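Local structure of tyrosine specific protein phosphatase, putative (Trypanosoma brucei, 3M4U) at residues 171-177 with 189-195; 115-121 with 222-228; 45-49 with 77-81. The protein dephosphorylates the nucleolar protein NOPP44/46 as a protein tyrosine phosphatase and acts as a switch in the life cycle of the parasite. The contacts are given in a common frame with arbitrary orientation. Numbering follows the deposited sequence.

Interaction 1. Residues 171-177 with 189-195; sequences DIVRRPL and VLQVQYV
This is an antiparallel beta hairpin in the central sheet of the protein tyrosine phosphatase fold; its second strand runs on towards the WPD loop of the family. Strands 172-177 and 189-194 lie 4.7 Å apart at 161°. Val173-Gln193, Arg175-Gln191 and Leu177-Val189 are hydrogen-bonded pairs, with N-to-O distances of 2.9 Å both ways between Val173 and Gln193; Ile172-Tyr194, Arg174-Val192 and Pro176-Leu190 are non-hydrogen-bonded pairs. Arg175, Gln191 and Asp171 have the most surface buried, the first two on the face shared with Val173 and Gln193. Arg175, m at chi1, t at chi2 and chi3, leans over the face towards Gln193: its NH2 hydrogen-bonds Gln193 OE1 at 2.8 Å, and the guanidinium also makes a cation-pi contact with Trp136. The aliphatic part of Gln191 packs on Leu177, CG to CD1 4.3 Å. On the other face Ile172 CG2 meets Val192 CG1 at 3.6 Å, while Arg174 reaches out to a salt bridge with Glu211 of helix 206-217. Asp171, at a left-handed phi/psi of 55/46, opens the strand with a G1 beta bulge against strand 165-167. Its side chain turns to Val195, CG to CG2 3.6 Å, and its O accepts Val195 N at 3.1 Å.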
loop_
_atom_site.group_PDB
_atom_site.type_symbol
_atom_site.label_atom_id
_atom_site.label_comp_id
_atom_site.label_asym_id
_atom_site.label_seq_id
_atom_site.Cartn_x
_atom_site.Cartn_y
_atom_site.Cartn_z
ATOM N N ASP A 171 8.192 -5.239 -14.379
ATOM C CA ASP A 171 6.755 -4.955 -14.434
ATOM C C ASP A 171 6.368 -3.734 -13.586
ATOM O O ASP A 171 5.381 -3.763 -12.831
ATOM C CB ASP A 171 5.955 -6.172 -13.990
ATOM C CG ASP A 171 5.423 -6.963 -15.156
ATOM O OD1 ASP A 171 5.573 -6.491 -16.303
ATOM O OD2 ASP A 171 4.842 -8.046 -14.924
ATOM N N ILE A 172 7.154 -2.669 -13.735
ATOM C CA ILE A 172 6.967 -1.440 -12.996
ATOM C C ILE A 172 6.881 -0.257 -13.958
ATOM O O ILE A 172 7.815 0.003 -14.716
ATOM C CB ILE A 172 8.117 -1.224 -11.980
ATOM C CG1 ILE A 172 8.088 -2.323 -10.915
ATOM C CG2 ILE A 172 8.077 0.181 -11.364
ATOM C CD1 ILE A 172 9.276 -2.346 -9.978
ATOM N N VAL A 173 5.746 0.439 -13.928
ATOM C CA VAL A 173 5.560 1.684 -14.661
ATOM C C VAL A 173 5.711 2.888 -13.734
ATOM O O VAL A 173 5.158 2.905 -12.633
ATOM C CB VAL A 173 4.151 1.773 -15.278
ATOM C CG1 VAL A 173 4.087 2.925 -16.290
ATOM C CG2 VAL A 173 3.772 0.451 -15.924
ATOM N N ARG A 174 6.457 3.894 -14.179
ATOM C CA ARG A 174 6.514 5.164 -13.467
ATOM C C ARG A 174 5.737 6.207 -14.273
ATOM O O ARG A 174 5.984 6.375 -15.473
ATOM C CB ARG A 174 7.960 5.621 -13.259
ATOM C CG ARG A 174 8.837 4.644 -12.478
ATOM C CD ARG A 174 10.284 5.127 -12.453
ATOM N NE ARG A 174 11.041 4.595 -11.321
ATOM C CZ ARG A 174 11.531 3.364 -11.274
ATOM N NH1 ARG A 174 11.328 2.530 -12.288
ATOM N NH2 ARG A 174 12.202 2.963 -10.212
ATOM N N ARG A 175 4.779 6.871 -13.620
ATOM C CA ARG A 175 3.971 7.895 -14.271
ATOM C C ARG A 175 4.055 9.232 -13.545
ATOM O O ARG A 175 3.383 9.448 -12.537
ATOM C CB ARG A 175 2.511 7.447 -14.391
ATOM C CG ARG A 175 2.293 6.243 -15.309
ATOM C CD ARG A 175 0.806 5.889 -15.428
ATOM N NE ARG A 175 0.556 4.675 -16.213
ATOM C CZ ARG A 175 0.345 3.464 -15.693
ATOM N NH1 ARG A 175 0.117 2.418 -16.486
ATOM N NH2 ARG A 175 0.354 3.290 -14.383
ATOM N N PRO A 176 4.909 10.136 -14.039
ATOM C CA PRO A 176 4.872 11.471 -13.444
ATOM C C PRO A 176 3.602 12.172 -13.892
ATOM O O PRO A 176 3.307 12.203 -15.091
ATOM C CB PRO A 176 6.126 12.149 -14.016
ATOM C CG PRO A 176 7.036 10.987 -14.443
ATOM C CD PRO A 176 6.074 9.939 -14.923
ATOM N N LEU A 177 2.855 12.715 -12.938
ATOM C CA LEU A 177 1.540 13.268 -13.227
ATOM C C LEU A 177 1.423 14.667 -12.674
ATOM O O LEU A 177 2.159 15.045 -11.762
ATOM C CB LEU A 177 0.449 12.407 -12.592
ATOM C CG LEU A 177 0.458 10.931 -12.978
ATOM C CD1 LEU A 177 -0.532 10.153 -12.135
ATOM C CD2 LEU A 177 0.146 10.766 -14.446
ATOM N N VAL A 189 3.084 14.728 -8.863
ATOM C CA VAL A 189 3.130 13.547 -8.031
ATOM C C VAL A 189 3.545 12.400 -8.921
ATOM O O VAL A 189 3.106 12.306 -10.063
ATOM C CB VAL A 189 1.760 13.275 -7.320
ATOM C CG1 VAL A 189 0.627 13.261 -8.312
ATOM C CG2 VAL A 189 1.808 11.972 -6.500
ATOM N N LEU A 190 4.433 11.556 -8.405
ATOM C CA LEU A 190 4.912 10.407 -9.153
ATOM C C LEU A 190 4.186 9.138 -8.711
ATOM O O LEU A 190 4.273 8.746 -7.541
ATOM C CB LEU A 190 6.417 10.237 -8.930
ATOM C CG LEU A 190 6.969 8.922 -9.484
ATOM C CD1 LEU A 190 6.958 8.945 -11.005
ATOM C CD2 LEU A 190 8.367 8.661 -8.964
ATOM N N GLN A 191 3.450 8.496 -9.615
ATOM C CA GLN A 191 2.931 7.187 -9.259
ATOM C C GLN A 191 3.826 6.095 -9.805
ATOM O O GLN A 191 4.342 6.185 -10.916
ATOM C CB GLN A 191 1.468 6.959 -9.687
ATOM C CG GLN A 191 1.332 6.424 -11.091
ATOM C CD GLN A 191 0.345 5.267 -11.257
ATOM O OE1 GLN A 191 -0.354 4.852 -10.331
ATOM N NE2 GLN A 191 0.283 4.754 -12.473
ATOM N N VAL A 192 4.002 5.060 -8.996
ATOM C CA VAL A 192 4.701 3.869 -9.424
ATOM C C VAL A 192 3.748 2.672 -9.319
ATOM O O VAL A 192 3.251 2.360 -8.232
ATOM C CB VAL A 192 5.980 3.662 -8.564
ATOM C CG1 VAL A 192 6.681 2.357 -8.904
ATOM C CG2 VAL A 192 6.929 4.841 -8.750
ATOM N N GLN A 193 3.477 2.017 -10.451
ATOM C CA GLN A 193 2.569 0.881 -10.469
ATOM C C GLN A 193 3.304 -0.410 -10.740
ATOM O O GLN A 193 4.059 -0.525 -11.728
ATOM C CB GLN A 193 1.463 1.065 -11.512
ATOM C CG GLN A 193 0.375 0.004 -11.456
ATOM C CD GLN A 193 -0.440 -0.071 -12.738
ATOM O OE1 GLN A 193 -0.163 0.651 -13.704
ATOM N NE2 GLN A 193 -1.454 -0.951 -12.758
ATOM N N TYR A 194 3.082 -1.384 -9.859
ATOM C CA TYR A 194 3.647 -2.709 -10.026
ATOM C C TYR A 194 2.529 -3.667 -10.360
ATOM O O TYR A 194 1.539 -3.759 -9.602
ATOM C CB TYR A 194 4.339 -3.158 -8.745
ATOM C CG TYR A 194 4.849 -4.587 -8.785
ATOM C CD1 TYR A 194 5.485 -5.094 -9.919
ATOM C CD2 TYR A 194 4.711 -5.421 -7.681
ATOM C CE1 TYR A 194 5.942 -6.402 -9.960
ATOM C CE2 TYR A 194 5.180 -6.728 -7.699
ATOM C CZ TYR A 194 5.801 -7.219 -8.842
ATOM O OH TYR A 194 6.261 -8.524 -8.850
ATOM N N VAL A 195 2.681 -4.371 -11.484
ATOM C CA VAL A 195 1.629 -5.239 -12.000
ATOM C C VAL A 195 1.956 -6.744 -11.933
ATOM O O VAL A 195 1.216 -7.583 -12.472
ATOM C CB VAL A 195 1.223 -4.840 -13.446
ATOM C CG1 VAL A 195 0.813 -3.377 -13.493
ATOM C CG2 VAL A 195 2.370 -5.103 -14.434
#

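Interaction 2. Residues 115-121 with 222-228; sequences VDLVVML and TSPILVH
Two parallel neighbours in the phosphatase sheet meet here: strand 117-120 beside strand 225-228, which ends on the histidine opening the family's HCX5R signature. They run 14° apart at 4.6 Å, Val118 level with Leu226, Val119 with Val227 and Met120 with His228. Leu226 N to Leu117 O (3.1 Å), Val119 N to Leu226 O (2.7 Å), His228 N to Val119 O (2.9 Å) and Leu121 N to His228 O (3.0 Å) are the hydrogen bonds joining them. On one face, beneath helix 234-250, Val119 sits against Ile225 (CG2-CG2 4.4 Å) and Val227 (CB to CG2 4.2 Å), and Leu121 CD1 against Val227 CG1 (3.8 Å). On the other, Val118 CG1 fills the hollow between Leu226 CD2 (4.1 Å) and His228 CD2 (4.2 Å). The p rotamer of His228 folds its ring face over Met120 CA and sends NE2 to Tyr135 OH; Met120, t at every chi, runs past it, CG to CE1 3.5 Å. Ahead of both strands, a water hydrogen-bonds Asp116 N (2.9 Å) and Pro224 O (2.6 Å).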
loop_
_atom_site.group_PDB
_atom_site.type_symbol
_atom_site.label_atom_id
_atom_site.label_comp_id
_atom_site.label_asym_id
_atom_site.label_seq_id
_atom_site.Cartn_x
_atom_site.Cartn_y
_atom_site.Cartn_z
ATOM N N VAL A 115 1.277 15.034 -1.581
ATOM C CA VAL A 115 1.882 13.714 -1.593
ATOM C C VAL A 115 2.784 13.613 -2.827
ATOM O O VAL A 115 2.340 13.867 -3.948
ATOM C CB VAL A 115 0.784 12.624 -1.588
ATOM C CG1 VAL A 115 1.379 11.259 -1.855
ATOM C CG2 VAL A 115 0.029 12.652 -0.262
ATOM N N ASP A 116 4.060 13.284 -2.614
ATOM C CA ASP A 116 5.039 13.249 -3.712
ATOM C C ASP A 116 5.093 11.885 -4.398
ATOM O O ASP A 116 5.338 11.790 -5.606
ATOM C CB ASP A 116 6.431 13.644 -3.215
ATOM C CG ASP A 116 6.473 15.058 -2.648
ATOM O OD1 ASP A 116 5.912 15.984 -3.288
ATOM O OD2 ASP A 116 7.063 15.240 -1.558
ATOM N N LEU A 117 4.843 10.833 -3.623
ATOM C CA LEU A 117 4.887 9.485 -4.160
ATOM C C LEU A 117 3.608 8.699 -3.872
ATOM O O LEU A 117 3.114 8.681 -2.744
ATOM C CB LEU A 117 6.101 8.738 -3.607
ATOM C CG LEU A 117 6.325 7.308 -4.105
ATOM C CD1 LEU A 117 6.479 7.271 -5.628
ATOM C CD2 LEU A 117 7.537 6.696 -3.420
ATOM N N VAL A 118 3.083 8.067 -4.919
ATOM C CA VAL A 118 1.983 7.108 -4.823
ATOM C C VAL A 118 2.405 5.761 -5.387
ATOM O O VAL A 118 2.834 5.688 -6.536
ATOM C CB VAL A 118 0.783 7.555 -5.649
ATOM C CG1 VAL A 118 -0.117 6.350 -5.949
ATOM C CG2 VAL A 118 0.038 8.671 -4.918
ATOM N N VAL A 119 2.286 4.701 -4.587
ATOM C CA VAL A 119 2.603 3.347 -5.049
ATOM C C VAL A 119 1.335 2.497 -5.188
ATOM O O VAL A 119 0.527 2.415 -4.251
ATOM C CB VAL A 119 3.642 2.642 -4.115
ATOM C CG1 VAL A 119 4.093 1.302 -4.710
ATOM C CG2 VAL A 119 4.863 3.541 -3.882
ATOM N N MET A 120 1.159 1.896 -6.368
ATOM C CA MET A 120 -0.030 1.100 -6.702
ATOM C C MET A 120 0.365 -0.355 -6.971
ATOM O O MET A 120 1.142 -0.635 -7.906
ATOM C CB MET A 120 -0.725 1.685 -7.938
ATOM C CG MET A 120 -1.897 0.869 -8.508
ATOM S SD MET A 120 -2.741 1.779 -9.831
ATOM C CE MET A 120 -4.113 0.705 -10.259
ATOM N N LEU A 121 -0.168 -1.273 -6.158
ATOM C CA LEU A 121 0.279 -2.668 -6.177
ATOM C C LEU A 121 -0.678 -3.570 -6.925
ATOM O O LEU A 121 -0.654 -4.808 -6.786
ATOM C CB LEU A 121 0.496 -3.182 -4.751
ATOM C CG LEU A 121 1.458 -2.281 -3.985
ATOM C CD1 LEU A 121 1.501 -2.633 -2.509
ATOM C CD2 LEU A 121 2.852 -2.354 -4.618
ATOM N N THR A 222 8.285 15.186 2.713
ATOM C CA THR A 222 7.860 15.590 4.038
ATOM C C THR A 222 6.391 15.214 4.209
ATOM O O THR A 222 5.781 15.484 5.239
ATOM C CB THR A 222 8.055 17.111 4.228
ATOM O OG1 THR A 222 7.258 17.824 3.271
ATOM C CG2 THR A 222 9.522 17.478 4.016
ATOM N N SER A 223 5.833 14.587 3.176
ATOM C CA SER A 223 4.462 14.112 3.204
ATOM C C SER A 223 4.460 12.590 3.245
ATOM O O SER A 223 5.448 11.956 2.868
ATOM C CB SER A 223 3.719 14.586 1.961
ATOM O OG SER A 223 4.046 15.931 1.650
ATOM N N PRO A 224 3.351 11.996 3.705
ATOM C CA PRO A 224 3.206 10.540 3.700
ATOM C C PRO A 224 3.413 10.031 2.300
ATOM O O PRO A 224 3.169 10.761 1.331
ATOM C CB PRO A 224 1.738 10.327 4.084
ATOM C CG PRO A 224 1.361 11.557 4.824
ATOM C CD PRO A 224 2.142 12.670 4.206
ATOM N N ILE A 225 3.891 8.799 2.198
ATOM C CA ILE A 225 3.931 8.110 0.926
ATOM C C ILE A 225 2.655 7.320 0.891
ATOM O O ILE A 225 2.362 6.577 1.831
ATOM C CB ILE A 225 5.137 7.155 0.827
ATOM C CG1 ILE A 225 6.435 7.971 0.729
ATOM C CG2 ILE A 225 4.967 6.202 -0.373
ATOM C CD1 ILE A 225 7.709 7.145 0.803
ATOM N N LEU A 226 1.873 7.509 -0.171
ATOM C CA LEU A 226 0.620 6.780 -0.298
ATOM C C LEU A 226 0.782 5.482 -1.063
ATOM O O LEU A 226 1.237 5.465 -2.209
ATOM C CB LEU A 226 -0.469 7.634 -0.937
ATOM C CG LEU A 226 -1.830 6.941 -1.056
ATOM C CD1 LEU A 226 -2.943 7.967 -0.986
ATOM C CD2 LEU A 226 -1.945 6.105 -2.337
ATOM N N VAL A 227 0.375 4.399 -0.420
ATOM C CA VAL A 227 0.420 3.072 -1.019
ATOM C C VAL A 227 -0.994 2.517 -1.047
ATOM O O VAL A 227 -1.716 2.565 -0.046
ATOM C CB VAL A 227 1.312 2.120 -0.178
ATOM C CG1 VAL A 227 1.306 0.695 -0.748
ATOM C CG2 VAL A 227 2.735 2.672 -0.056
ATOM N N HIS A 228 -1.401 1.996 -2.191
ATOM C CA HIS A 228 -2.687 1.339 -2.277
ATOM C C HIS A 228 -2.590 0.140 -3.163
ATOM O O HIS A 228 -1.611 -0.048 -3.889
ATOM C CB HIS A 228 -3.802 2.286 -2.759
ATOM C CG HIS A 228 -3.773 2.609 -4.225
ATOM N ND1 HIS A 228 -4.436 1.846 -5.169
ATOM C CD2 HIS A 228 -3.217 3.644 -4.899
ATOM C CE1 HIS A 228 -4.267 2.391 -6.363
ATOM N NE2 HIS A 228 -3.531 3.480 -6.232
HETATM O O HOH W 1 4.908 11.580 -0.447
HETATM O O HOH W 2 8.120 16.834 0.533
#

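Interaction 3. Residues 45-49 with 77-81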
loop_
_atom_site.group_PDB
_atom_site.type_symbol
_atom_site.label_atom_id
_atom_site.label_comp_id
_atom_site.label_asym_id
_atom_site.label_seq_id
_atom_site.Cartn_x
_atom_site.Cartn_y
_atom_site.Cartn_z
ATOM N N ASN A 45 -19.564 6.867 4.176
ATOM C CA ASN A 45 -19.142 6.976 2.786
ATOM C C ASN A 45 -19.224 5.646 2.060
ATOM O O ASN A 45 -18.333 5.313 1.278
ATOM C CB ASN A 45 -17.726 7.538 2.699
ATOM C CG ASN A 45 -17.666 9.009 3.050
ATOM O OD1 ASN A 45 -17.948 9.865 2.216
ATOM N ND2 ASN A 45 -17.298 9.312 4.290
ATOM N N ARG A 46 -20.285 4.884 2.317
ATOM C CA ARG A 46 -20.433 3.570 1.691
ATOM C C ARG A 46 -20.276 3.637 0.176
ATOM O O ARG A 46 -19.740 2.714 -0.450
ATOM C CB ARG A 46 -21.797 2.959 2.019
ATOM C CG ARG A 46 -21.923 2.407 3.429
ATOM C CD ARG A 46 -22.605 1.040 3.422
ATOM N NE ARG A 46 -21.834 0.043 4.174
ATOM C CZ ARG A 46 -22.230 -1.209 4.402
ATOM N NH1 ARG A 46 -23.402 -1.639 3.942
ATOM N NH2 ARG A 46 -21.452 -2.034 5.101
ATOM N N HIS A 47 -20.763 4.728 -0.405
ATOM C CA HIS A 47 -20.863 4.852 -1.853
ATOM C C HIS A 47 -19.498 5.087 -2.499
ATOM O O HIS A 47 -19.348 4.948 -3.716
ATOM C CB HIS A 47 -21.827 5.978 -2.228
ATOM C CG HIS A 47 -21.447 7.304 -1.653
ATOM N ND1 HIS A 47 -21.461 7.556 -0.295
ATOM C CD2 HIS A 47 -21.042 8.452 -2.247
ATOM C CE1 HIS A 47 -21.070 8.801 -0.078
ATOM N NE2 HIS A 47 -20.813 9.369 -1.243
ATOM N N LYS A 48 -18.509 5.434 -1.681
ATOM C CA LYS A 48 -17.133 5.576 -2.151
ATOM C C LYS A 48 -16.237 4.400 -1.742
ATOM O O LYS A 48 -15.010 4.437 -1.947
ATOM C CB LYS A 48 -16.541 6.884 -1.649
ATOM C CG LYS A 48 -17.213 8.085 -2.266
ATOM C CD LYS A 48 -16.821 9.376 -1.564
ATOM C CE LYS A 48 -17.125 10.562 -2.463
ATOM N NZ LYS A 48 -16.893 11.846 -1.766
ATOM N N ASN A 49 -16.841 3.363 -1.162
ATOM C CA ASN A 49 -16.069 2.201 -0.756
ATOM C C ASN A 49 -16.103 1.159 -1.841
ATOM O O ASN A 49 -17.166 0.884 -2.403
ATOM C CB ASN A 49 -16.587 1.608 0.551
ATOM C CG ASN A 49 -16.329 2.502 1.739
ATOM O OD1 ASN A 49 -15.395 3.309 1.744
ATOM N ND2 ASN A 49 -17.170 2.372 2.757
ATOM N N PRO A 77 -13.058 15.340 2.127
ATOM C CA PRO A 77 -12.527 14.325 1.200
ATOM C C PRO A 77 -12.369 12.967 1.889
ATOM O O PRO A 77 -11.883 12.898 3.011
ATOM C CB PRO A 77 -11.142 14.872 0.822
ATOM C CG PRO A 77 -10.862 15.994 1.828
ATOM C CD PRO A 77 -12.205 16.535 2.194
ATOM N N TYR A 78 -12.778 11.901 1.218
ATOM C CA TYR A 78 -12.685 10.567 1.790
ATOM C C TYR A 78 -12.073 9.567 0.804
ATOM O O TYR A 78 -12.515 9.497 -0.338
ATOM C CB TYR A 78 -14.084 10.097 2.188
ATOM C CG TYR A 78 -14.152 8.640 2.515
ATOM C CD1 TYR A 78 -13.878 8.185 3.798
ATOM C CD2 TYR A 78 -14.485 7.707 1.544
ATOM C CE1 TYR A 78 -13.942 6.825 4.103
ATOM C CE2 TYR A 78 -14.551 6.347 1.839
ATOM C CZ TYR A 78 -14.277 5.917 3.118
ATOM O OH TYR A 78 -14.343 4.582 3.416
ATOM N N ILE A 79 -11.095 8.769 1.245
ATOM C CA ILE A 79 -10.433 7.799 0.349
ATOM C C ILE A 79 -10.343 6.378 0.900
ATOM O O ILE A 79 -9.619 5.535 0.345
ATOM C CB ILE A 79 -8.980 8.211 0.016
ATOM C CG1 ILE A 79 -8.099 8.079 1.263
ATOM C CG2 ILE A 79 -8.923 9.613 -0.569
ATOM C CD1 ILE A 79 -6.669 8.459 1.019
ATOM N N ASN A 80 -11.068 6.107 1.980
ATOM C CA ASN A 80 -10.944 4.827 2.669
ATOM C C ASN A 80 -9.471 4.475 2.898
ATOM O O ASN A 80 -8.978 3.423 2.485
ATOM C CB ASN A 80 -11.682 3.710 1.921
ATOM C CG ASN A 80 -11.884 2.462 2.784
ATOM O OD1 ASN A 80 -11.249 2.312 3.824
ATOM N ND2 ASN A 80 -12.750 1.569 2.349
ATOM N N GLY A 81 -8.770 5.383 3.560
ATOM C CA GLY A 81 -7.368 5.196 3.827
ATOM C C GLY A 81 -7.037 5.410 5.284
ATOM O O GLY A 81 -7.832 5.970 6.050
#
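Asn45, the first residue to leave helical geometry after helix 40-44, points its CB straight at Tyr78. The methylene sits over the ring face, 3.5 Å from the centroid and 16° off the normal: a CH-pi contact. The amide beyond goes elsewhere, ND2 to Thr41 O. The chain then makes a short 3-10 turn, held by Lys48 N to Asn45 O at 3.0 Å and Asn49 N to Arg46 O at 3.1 Å, with Arg46 and His47 directed away from 77-81. The turn brings Lys48 back, so that its CB lies at the ring edge, 3.9 Å from Tyr78 CD2, while NZ forms a salt bridge with Asp105 of helix 103-112. Asn49 completes the set: its OD1 accepts a very short hydrogen bond of 2.4 Å from Tyr78 OH, and its ND2 binds Ser42 O. In sequence 45-49 is the opening, NxxKN, of the NxxKNRY motif of classical tyrosine phosphatases, whose KNRY part belongs to the phosphotyrosine recognition loop in relatives; 78-80 is the YIN motif. The ring thus packs on the aliphatic parts of Asn45 and Lys48 while its hydroxyl is hydrogen-bonded to Asn49 and Ser42, which probably helps set its position.

In the fold
From the N terminus, interaction 3 closes first: a loop of 27 residues, carrying the edge strand 61-62, returns so that the exit of helix 40-44 is tied to the approach to strand 81-84. Segment 115-121 then opens a far larger loop of 100 residues, closed at 222-228 by interaction 2, and the hairpin of interaction 1 is nested entirely within it. Strand 117-120 is the shared neighbour, lying between 187-194 and 225-228; Val192 N to Val118 O at 2.8 Å, a probable hydrogen bond, joins interactions 1 and 2. Interaction 3 touches interaction 2 through Ile79 CD1 against Leu226 CD1 at 4.3 Å and stays about 12 Å, nearest atoms, from interaction 1.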